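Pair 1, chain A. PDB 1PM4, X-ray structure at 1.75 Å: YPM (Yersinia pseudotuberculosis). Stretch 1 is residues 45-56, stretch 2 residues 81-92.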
# COMPACT_ATOMS: atom_id res chain seq x y z
N ALA A 45 -7.64 -20.16 -13.84
CA ALA A 45 -7.54 -18.74 -14.11
C ALA A 45 -6.34 -18.13 -13.41
O ALA A 45 -6.00 -18.50 -12.25
CB ALA A 45 -8.81 -18.08 -13.65
N ASP A 46 -5.68 -17.19 -14.10
CA ASP A 46 -4.56 -16.45 -13.58
C ASP A 46 -4.82 -14.96 -13.79
O ASP A 46 -4.74 -14.47 -14.96
CB ASP A 46 -3.32 -16.84 -14.33
CG ASP A 46 -2.09 -16.18 -13.80
OD1 ASP A 46 -2.13 -15.28 -12.94
OD2 ASP A 46 -0.98 -16.56 -14.28
N MET A 47 -5.32 -14.26 -12.74
CA MET A 47 -5.76 -12.86 -12.83
C MET A 47 -5.32 -12.06 -11.60
O MET A 47 -5.03 -12.61 -10.51
CB MET A 47 -7.30 -12.78 -12.91
CG MET A 47 -7.83 -13.55 -14.07
SD MET A 47 -9.69 -13.33 -14.04
CE MET A 47 -10.11 -14.56 -15.20
N THR A 48 -5.18 -10.77 -11.82
CA THR A 48 -4.85 -9.84 -10.78
C THR A 48 -5.90 -8.81 -10.63
O THR A 48 -6.43 -8.33 -11.60
CB THR A 48 -3.43 -9.21 -11.11
OG1 THR A 48 -2.44 -10.25 -11.15
CG2 THR A 48 -2.98 -8.24 -10.01
N LEU A 49 -6.22 -8.50 -9.38
CA LEU A 49 -7.14 -7.43 -9.05
C LEU A 49 -6.38 -6.27 -8.42
O LEU A 49 -5.67 -6.45 -7.41
CB LEU A 49 -8.12 -7.96 -8.02
CG LEU A 49 -9.16 -6.97 -7.54
CD1 LEU A 49 -10.13 -6.50 -8.63
CD2 LEU A 49 -10.02 -7.53 -6.37
N ILE A 50 -6.57 -5.10 -8.98
CA ILE A 50 -5.90 -3.90 -8.51
C ILE A 50 -6.95 -2.87 -8.14
O ILE A 50 -7.88 -2.61 -8.90
CB ILE A 50 -4.99 -3.33 -9.59
CG1 ILE A 50 -4.02 -4.38 -10.09
CG2 ILE A 50 -4.23 -2.12 -9.04
CD1 ILE A 50 -3.32 -3.96 -11.40
N LEU A 51 -6.86 -2.34 -6.91
CA LEU A 51 -7.66 -1.22 -6.46
C LEU A 51 -6.95 0.09 -6.75
O LEU A 51 -5.80 0.32 -6.32
CB LEU A 51 -7.95 -1.37 -4.94
CG LEU A 51 -8.69 -0.16 -4.31
CD1 LEU A 51 -10.06 0.24 -4.99
CD2 LEU A 51 -8.86 -0.37 -2.85
N LEU A 52 -7.62 0.92 -7.56
CA LEU A 52 -7.13 2.26 -7.83
C LEU A 52 -8.03 3.30 -7.17
O LEU A 52 -9.27 3.13 -7.11
CB LEU A 52 -7.07 2.48 -9.29
CG LEU A 52 -6.37 1.38 -10.13
CD1 LEU A 52 -6.93 1.52 -11.51
CD2 LEU A 52 -4.97 1.62 -10.11
N ARG A 53 -7.41 4.39 -6.73
CA ARG A 53 -8.14 5.55 -6.21
C ARG A 53 -7.83 6.80 -7.00
O ARG A 53 -6.71 6.97 -7.45
CB ARG A 53 -7.89 5.75 -4.71
CG ARG A 53 -9.26 5.91 -3.99
CD ARG A 53 -9.28 6.13 -2.45
NE ARG A 53 -10.57 5.83 -1.76
CZ ARG A 53 -11.79 6.05 -2.26
NH1 ARG A 53 -11.97 6.56 -3.46
NH2 ARG A 53 -12.86 5.74 -1.54
N ASN A 54 -8.81 7.69 -7.14
CA ASN A 54 -8.54 8.98 -7.73
C ASN A 54 -7.98 9.87 -6.61
O ASN A 54 -8.60 10.08 -5.59
CB ASN A 54 -9.77 9.61 -8.36
CG ASN A 54 -9.42 10.64 -9.46
OD1 ASN A 54 -10.16 10.83 -10.45
ND2 ASN A 54 -8.27 11.29 -9.28
N VAL A 55 -6.80 10.39 -6.83
CA VAL A 55 -5.90 10.81 -5.74
C VAL A 55 -6.19 12.18 -5.11
O VAL A 55 -6.32 12.31 -3.85
CB VAL A 55 -4.46 10.70 -6.26
CG1 VAL A 55 -3.48 11.51 -5.44
CG2 VAL A 55 -4.06 9.24 -6.27
N GLY A 56 -6.24 13.20 -5.96
CA GLY A 56 -6.77 14.50 -5.57
C GLY A 56 -7.23 15.31 -6.78
O GLY A 56 -7.15 16.55 -6.78
N GLY A 81 -15.92 12.71 -0.81
CA GLY A 81 -16.15 11.43 -1.45
C GLY A 81 -15.16 11.24 -2.56
O GLY A 81 -14.68 12.21 -3.15
N LEU A 82 -14.85 9.99 -2.87
CA LEU A 82 -13.97 9.70 -3.97
C LEU A 82 -14.35 8.38 -4.57
O LEU A 82 -14.88 7.48 -3.91
CB LEU A 82 -12.52 9.67 -3.51
CG LEU A 82 -11.84 11.03 -3.32
CD1 LEU A 82 -10.39 10.76 -2.96
CD2 LEU A 82 -11.93 11.90 -4.57
N SER A 83 -14.06 8.27 -5.85
CA SER A 83 -14.42 7.08 -6.57
C SER A 83 -13.24 6.16 -6.58
O SER A 83 -12.08 6.53 -6.30
CB SER A 83 -14.97 7.38 -7.98
OG SER A 83 -14.01 8.06 -8.73
N TRP A 84 -13.53 4.92 -6.89
CA TRP A 84 -12.48 3.92 -6.93
C TRP A 84 -12.70 3.12 -8.18
O TRP A 84 -13.82 3.09 -8.70
CB TRP A 84 -12.56 3.03 -5.68
CG TRP A 84 -13.80 2.35 -5.43
CD1 TRP A 84 -14.19 1.17 -5.94
CD2 TRP A 84 -14.86 2.76 -4.51
NE1 TRP A 84 -15.40 0.81 -5.43
CE2 TRP A 84 -15.85 1.76 -4.55
CE3 TRP A 84 -15.04 3.86 -3.65
CZ2 TRP A 84 -17.06 1.83 -3.79
CZ3 TRP A 84 -16.23 3.94 -2.88
CH2 TRP A 84 -17.22 2.92 -2.96
N ILE A 85 -11.66 2.45 -8.62
CA ILE A 85 -11.72 1.47 -9.70
C ILE A 85 -11.08 0.17 -9.29
O ILE A 85 -9.96 0.10 -8.70
CB ILE A 85 -11.03 2.01 -10.93
CG1 ILE A 85 -11.90 3.07 -11.56
CG2 ILE A 85 -10.70 0.89 -12.02
CD1 ILE A 85 -11.10 3.81 -12.60
N TRP A 86 -11.80 -0.90 -9.60
CA TRP A 86 -11.29 -2.24 -9.57
C TRP A 86 -10.79 -2.59 -10.99
O TRP A 86 -11.58 -2.63 -11.92
CB TRP A 86 -12.41 -3.21 -9.23
CG TRP A 86 -13.07 -2.88 -7.93
CD1 TRP A 86 -14.38 -2.50 -7.80
CD2 TRP A 86 -12.56 -3.06 -6.60
NE1 TRP A 86 -14.66 -2.27 -6.48
CE2 TRP A 86 -13.60 -2.64 -5.70
CE3 TRP A 86 -11.35 -3.43 -6.07
CZ2 TRP A 86 -13.45 -2.62 -4.36
CZ3 TRP A 86 -11.18 -3.37 -4.66
CH2 TRP A 86 -12.26 -3.00 -3.82
N LYS A 87 -9.50 -2.81 -11.15
CA LYS A 87 -8.96 -3.26 -12.41
C LYS A 87 -8.65 -4.75 -12.37
O LYS A 87 -7.91 -5.20 -11.49
CB LYS A 87 -7.67 -2.50 -12.71
CG LYS A 87 -6.97 -2.93 -13.92
CD LYS A 87 -5.86 -1.93 -14.35
CE LYS A 87 -5.20 -2.37 -15.56
NZ LYS A 87 -3.92 -1.56 -15.94
N ILE A 88 -9.23 -5.48 -13.28
CA ILE A 88 -9.06 -6.91 -13.45
C ILE A 88 -8.14 -7.10 -14.63
O ILE A 88 -8.49 -6.72 -15.77
CB ILE A 88 -10.42 -7.63 -13.77
CG1 ILE A 88 -11.42 -7.40 -12.60
CG2 ILE A 88 -10.22 -9.11 -13.96
CD1 ILE A 88 -12.89 -7.65 -12.94
N LYS A 89 -7.01 -7.75 -14.38
CA LYS A 89 -6.07 -8.06 -15.42
C LYS A 89 -6.05 -9.57 -15.62
O LYS A 89 -5.84 -10.30 -14.66
CB LYS A 89 -4.67 -7.54 -15.11
CG LYS A 89 -3.60 -7.92 -16.17
CD LYS A 89 -3.88 -7.56 -17.68
CE LYS A 89 -2.80 -8.06 -18.67
NZ LYS A 89 -2.66 -7.34 -20.05
N ASN A 90 -6.28 -10.02 -16.86
CA ASN A 90 -6.10 -11.42 -17.19
C ASN A 90 -4.66 -11.70 -17.57
O ASN A 90 -4.17 -11.19 -18.58
CB ASN A 90 -7.08 -11.83 -18.29
CG ASN A 90 -7.03 -13.31 -18.54
OD1 ASN A 90 -6.32 -14.03 -17.82
ND2 ASN A 90 -7.76 -13.78 -19.52
N ASN A 91 -3.92 -12.37 -16.69
CA ASN A 91 -2.50 -12.66 -16.93
C ASN A 91 -2.31 -13.81 -17.91
O ASN A 91 -1.20 -14.01 -18.49
CB ASN A 91 -1.88 -13.01 -15.59
CG ASN A 91 -1.97 -11.92 -14.59
OD1 ASN A 91 -1.70 -10.74 -14.92
ND2 ASN A 91 -2.33 -12.27 -13.37
N SER A 92 -3.35 -14.61 -18.08
CA SER A 92 -3.34 -15.74 -19.00
C SER A 92 -3.75 -15.36 -20.41
O SER A 92 -4.45 -14.35 -20.62
CB SER A 92 -4.35 -16.81 -18.48
OG SER A 92 -4.51 -17.91 -19.33
O HOH W 1 -7.29 -16.35 -16.41
O HOH W 2 -0.63 -8.83 -13.26
O HOH W 3 -15.46 7.60 -0.91

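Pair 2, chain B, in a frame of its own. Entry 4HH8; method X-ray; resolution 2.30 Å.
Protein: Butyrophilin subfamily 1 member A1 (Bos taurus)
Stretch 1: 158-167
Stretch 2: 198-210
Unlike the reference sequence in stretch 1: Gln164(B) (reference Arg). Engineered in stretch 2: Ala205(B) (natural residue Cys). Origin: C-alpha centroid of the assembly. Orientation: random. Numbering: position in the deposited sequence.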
# COMPACT_ATOMS: atom_id res chain seq x y z
N GLU B 158 -6.22 -5.38 -3.17
CA GLU B 158 -6.81 -6.31 -4.12
C GLU B 158 -6.13 -6.13 -5.49
O GLU B 158 -6.14 -5.03 -6.04
CB GLU B 158 -8.32 -6.07 -4.24
CG GLU B 158 -9.13 -6.43 -2.97
CD GLU B 158 -9.25 -5.27 -1.93
OE1 GLU B 158 -8.44 -4.31 -1.92
OE2 GLU B 158 -10.18 -5.29 -1.13
N PRO B 159 -5.55 -7.19 -6.04
CA PRO B 159 -4.89 -7.14 -7.34
C PRO B 159 -5.90 -7.43 -8.50
O PRO B 159 -6.97 -8.01 -8.28
CB PRO B 159 -3.87 -8.29 -7.22
CG PRO B 159 -4.69 -9.33 -6.42
CD PRO B 159 -5.42 -8.53 -5.40
N GLN B 160 -5.56 -7.00 -9.71
CA GLN B 160 -6.43 -7.18 -10.86
C GLN B 160 -5.92 -8.37 -11.63
O GLN B 160 -4.72 -8.60 -11.67
CB GLN B 160 -6.39 -5.90 -11.72
CG GLN B 160 -6.83 -6.02 -13.24
CD GLN B 160 -6.51 -4.74 -14.03
OE1 GLN B 160 -5.59 -4.70 -14.85
NE2 GLN B 160 -7.22 -3.67 -13.74
N VAL B 161 -6.85 -9.13 -12.19
CA VAL B 161 -6.55 -10.28 -13.01
C VAL B 161 -6.91 -9.92 -14.46
O VAL B 161 -7.95 -9.36 -14.69
CB VAL B 161 -7.40 -11.48 -12.59
CG1 VAL B 161 -7.09 -12.69 -13.44
CG2 VAL B 161 -7.21 -11.84 -11.05
N GLN B 162 -6.05 -10.24 -15.43
CA GLN B 162 -6.36 -10.01 -16.84
C GLN B 162 -5.98 -11.27 -17.61
O GLN B 162 -4.87 -11.75 -17.50
CB GLN B 162 -5.63 -8.73 -17.34
CG GLN B 162 -5.50 -8.53 -18.87
CD GLN B 162 -4.25 -7.65 -19.28
OE1 GLN B 162 -3.07 -8.01 -19.04
NE2 GLN B 162 -4.53 -6.52 -19.93
N TRP B 163 -6.92 -11.82 -18.35
CA TRP B 163 -6.63 -12.91 -19.27
C TRP B 163 -6.46 -12.38 -20.68
O TRP B 163 -7.24 -11.54 -21.10
CB TRP B 163 -7.76 -13.93 -19.30
CG TRP B 163 -8.04 -14.56 -18.00
CD1 TRP B 163 -8.86 -14.08 -17.00
CD2 TRP B 163 -7.49 -15.78 -17.51
NE1 TRP B 163 -8.88 -14.94 -15.95
CE2 TRP B 163 -8.03 -15.99 -16.23
CE3 TRP B 163 -6.61 -16.74 -18.06
CZ2 TRP B 163 -7.75 -17.13 -15.48
CZ3 TRP B 163 -6.32 -17.89 -17.29
CH2 TRP B 163 -6.88 -18.05 -16.01
N GLN B 164 -5.51 -12.92 -21.41
CA GLN B 164 -5.23 -12.49 -22.78
C GLN B 164 -4.96 -13.66 -23.68
O GLN B 164 -4.32 -14.62 -23.24
CB GLN B 164 -3.99 -11.61 -22.78
CG GLN B 164 -4.27 -10.15 -22.74
CD GLN B 164 -3.00 -9.38 -22.96
OE1 GLN B 164 -2.07 -9.45 -22.16
NE2 GLN B 164 -2.94 -8.65 -24.07
N THR B 165 -5.43 -13.59 -24.93
CA THR B 165 -5.04 -14.56 -25.97
C THR B 165 -3.62 -14.22 -26.38
O THR B 165 -3.09 -13.18 -25.95
CB THR B 165 -5.98 -14.55 -27.25
OG1 THR B 165 -5.64 -13.47 -28.14
CG2 THR B 165 -7.46 -14.44 -26.88
N HIS B 166 -2.99 -15.08 -27.18
CA HIS B 166 -1.62 -14.78 -27.69
C HIS B 166 -1.62 -13.52 -28.58
O HIS B 166 -0.63 -12.76 -28.61
CB HIS B 166 -1.01 -16.00 -28.40
CG HIS B 166 0.48 -15.90 -28.63
ND1 HIS B 166 1.32 -15.15 -27.83
CD2 HIS B 166 1.27 -16.46 -29.58
CE1 HIS B 166 2.56 -15.25 -28.28
NE2 HIS B 166 2.56 -16.04 -29.34
N ARG B 167 -2.74 -13.28 -29.26
CA ARG B 167 -2.95 -12.05 -30.05
C ARG B 167 -3.02 -10.74 -29.24
O ARG B 167 -2.77 -9.65 -29.79
CB ARG B 167 -4.21 -12.18 -30.91
CG ARG B 167 -3.96 -12.72 -32.31
CD ARG B 167 -5.21 -13.37 -32.92
NE ARG B 167 -4.85 -14.32 -33.97
CZ ARG B 167 -5.71 -14.93 -34.78
NH1 ARG B 167 -7.02 -14.71 -34.68
NH2 ARG B 167 -5.26 -15.77 -35.71
N SER B 198 -8.71 -23.00 -31.62
CA SER B 198 -7.66 -22.13 -32.15
C SER B 198 -6.89 -21.31 -31.13
O SER B 198 -5.91 -20.64 -31.49
CB SER B 198 -8.23 -21.21 -33.24
OG SER B 198 -8.23 -21.86 -34.50
N MSE B 199 -7.29 -21.36 -29.87
CA MSE B 199 -6.52 -20.67 -28.84
C MSE B 199 -5.20 -21.41 -28.58
O MSE B 199 -5.19 -22.48 -27.96
CB MSE B 199 -7.34 -20.44 -27.57
CG MSE B 199 -7.07 -19.10 -26.93
SE MSE B 199 -8.72 -18.25 -26.28
CE MSE B 199 -9.41 -17.51 -27.98
N LYS B 200 -4.12 -20.85 -29.09
CA LYS B 200 -2.78 -21.44 -29.06
C LYS B 200 -2.27 -21.42 -27.61
O LYS B 200 -2.08 -22.47 -26.98
CB LYS B 200 -1.86 -20.62 -29.99
CG LYS B 200 -0.80 -21.39 -30.82
CD LYS B 200 0.58 -21.46 -30.13
CE LYS B 200 1.76 -21.31 -31.11
NZ LYS B 200 1.86 -22.42 -32.12
N ASN B 201 -2.04 -20.20 -27.11
CA ASN B 201 -1.64 -19.90 -25.75
C ASN B 201 -2.66 -18.98 -25.11
O ASN B 201 -3.34 -18.22 -25.81
CB ASN B 201 -0.33 -19.12 -25.74
CG ASN B 201 0.81 -19.87 -26.34
OD1 ASN B 201 1.11 -21.01 -25.96
ND2 ASN B 201 1.49 -19.23 -27.31
N VAL B 202 -2.73 -19.04 -23.79
CA VAL B 202 -3.43 -18.04 -23.00
C VAL B 202 -2.53 -17.58 -21.87
O VAL B 202 -1.85 -18.39 -21.24
CB VAL B 202 -4.68 -18.62 -22.36
CG1 VAL B 202 -5.26 -17.62 -21.38
CG2 VAL B 202 -5.68 -18.97 -23.43
N SER B 203 -2.55 -16.28 -21.60
CA SER B 203 -1.84 -15.77 -20.45
C SER B 203 -2.77 -15.18 -19.36
O SER B 203 -3.91 -14.77 -19.63
CB SER B 203 -0.77 -14.78 -20.87
OG SER B 203 -1.36 -13.54 -21.13
N CYS B 204 -2.26 -15.13 -18.13
CA CYS B 204 -2.95 -14.58 -16.99
C CYS B 204 -2.00 -13.55 -16.44
O CYS B 204 -0.85 -13.86 -16.22
CB CYS B 204 -3.21 -15.69 -15.95
SG CYS B 204 -3.84 -15.04 -14.33
N ALA B 205 -2.46 -12.32 -16.23
CA ALA B 205 -1.63 -11.30 -15.62
C ALA B 205 -2.27 -10.88 -14.33
O ALA B 205 -3.48 -10.68 -14.28
CB ALA B 205 -1.46 -10.07 -16.55
N ILE B 206 -1.45 -10.76 -13.29
CA ILE B 206 -1.93 -10.24 -12.05
C ILE B 206 -1.27 -8.89 -11.87
O ILE B 206 -0.05 -8.80 -11.88
CB ILE B 206 -1.51 -11.15 -10.82
CG1 ILE B 206 -1.85 -12.65 -11.03
CG2 ILE B 206 -2.13 -10.64 -9.58
CD1 ILE B 206 -3.32 -12.96 -11.19
N ARG B 207 -2.04 -7.85 -11.62
CA ARG B 207 -1.43 -6.54 -11.57
C ARG B 207 -1.74 -5.82 -10.29
O ARG B 207 -2.89 -5.73 -9.90
CB ARG B 207 -1.96 -5.71 -12.77
CG ARG B 207 -1.34 -4.33 -12.90
CD ARG B 207 -1.83 -3.66 -14.18
NE ARG B 207 -1.33 -2.30 -14.32
CZ ARG B 207 -0.17 -1.98 -14.88
NH1 ARG B 207 0.65 -2.94 -15.34
NH2 ARG B 207 0.18 -0.71 -14.98
N ASN B 208 -0.72 -5.25 -9.66
CA ASN B 208 -0.93 -4.29 -8.60
C ASN B 208 -1.09 -2.89 -9.22
O ASN B 208 -0.10 -2.29 -9.66
CB ASN B 208 0.25 -4.35 -7.64
CG ASN B 208 0.04 -3.56 -6.39
OD1 ASN B 208 -0.33 -2.41 -6.46
ND2 ASN B 208 0.32 -4.17 -5.21
N LEU B 209 -2.33 -2.38 -9.23
CA LEU B 209 -2.70 -1.09 -9.87
C LEU B 209 -2.07 0.14 -9.20
O LEU B 209 -1.79 1.12 -9.85
CB LEU B 209 -4.21 -0.93 -9.87
CG LEU B 209 -4.91 -2.06 -10.62
CD1 LEU B 209 -6.40 -1.82 -10.56
CD2 LEU B 209 -4.44 -2.00 -12.04
N LEU B 210 -1.82 0.03 -7.91
CA LEU B 210 -1.19 1.05 -7.12
C LEU B 210 0.31 1.23 -7.46
O LEU B 210 0.79 2.37 -7.61
CB LEU B 210 -1.36 0.66 -5.66
CG LEU B 210 -1.18 1.66 -4.54
CD1 LEU B 210 -1.87 3.02 -4.85
CD2 LEU B 210 -1.77 1.01 -3.29
O HOH W 4 -4.35 -3.26 -7.14
O HOH W 5 -0.82 -12.85 -24.09

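Pair 1 and pair 2 are the same piece of backbone: two antiparallel neighbouring strands, 4.7 Å apart at closest approach, their directions 160° and 159° apart, superposing to 0.3 Å over 14 central residues. The register is also shared. Thr48(A), Ile50(A) and Leu52(A) face Lys89(A), Lys87(A) and Ile85(A) as hydrogen-bonded pairs; Gln160(B), Gln162(B) and Gln164(B) do the same with Arg207(B), Ala205(B) and Ser203(B). Typical of this ladder are Lys87(A) N to Ile50(A) O at 2.8 Å and Ala205(B) N to Gln162(B) O, also 2.8 Å. Because these bonds belong to the main chain, the side chains are free to differ.

The first rule concerns the face built on the non-hydrogen-bonded pairs, where an aromatic ring meets a small or slender partner across the strands. In pair 1 the ring comes from stretch 2: Leu51(A) CD1 sits over the face of Trp86(A), 4.0 Å from the centroid of its six-membered ring. In pair 2 the matched positions exchange roles. Trp163(B) replaces the leucine, Cys204(B) replaces the tryptophan, and Cys204(B) CB lies 4.2 Å from the centroid of the Trp163(B) six-membered ring, with Cys204(B) SG over the same face. Bulk has changed strands while the backbone spacing has hardly moved.

One pair along, Leu49(A) and Ile88(A) match Val161(B) and Ile206(B). Leu49(A) CD1 comes within 4.3 Å of Ile88(A) CG1; Val161(B) CG2 comes within 4.1 Å of Ile206(B) CD1, so the shorter valine still makes apolar contact. Next to them, Met47(A) reaches Ile88(A) CG2 through its SD at 4.3 Å, whereas the compact Pro159(B) places CB 3.8 Å from Ile206(B) CG2.

In the other direction, Arg53(A) and Trp84(A) match Thr165(B) and Val202(B). Trp84(A) CB covers one face of the guanidinium, and Arg53(A) NH1 donates to Leu82(A) O at 3.1 Å. Val202(B) instead puts CG1 at the edge of the Trp163(B) ring, 3.7 Å from Trp163(B) CE3, while Thr165(B) CG2 meets Met199(B) CE at 3.8 Å.

The opposite face tolerates more polarity. Leu52(A) CD1 packs on Ile85(A) CG2 at 3.9 Å; the matched Gln164(B) CB approaches Ser203(B) OG at 3.7 Å. Beside them, Ile50(A) and Lys87(A) meet CB to CB at 4.2 Å, and Gln162(B) OE1 lies 3.6 Å from CB of the engineered Ala205(B).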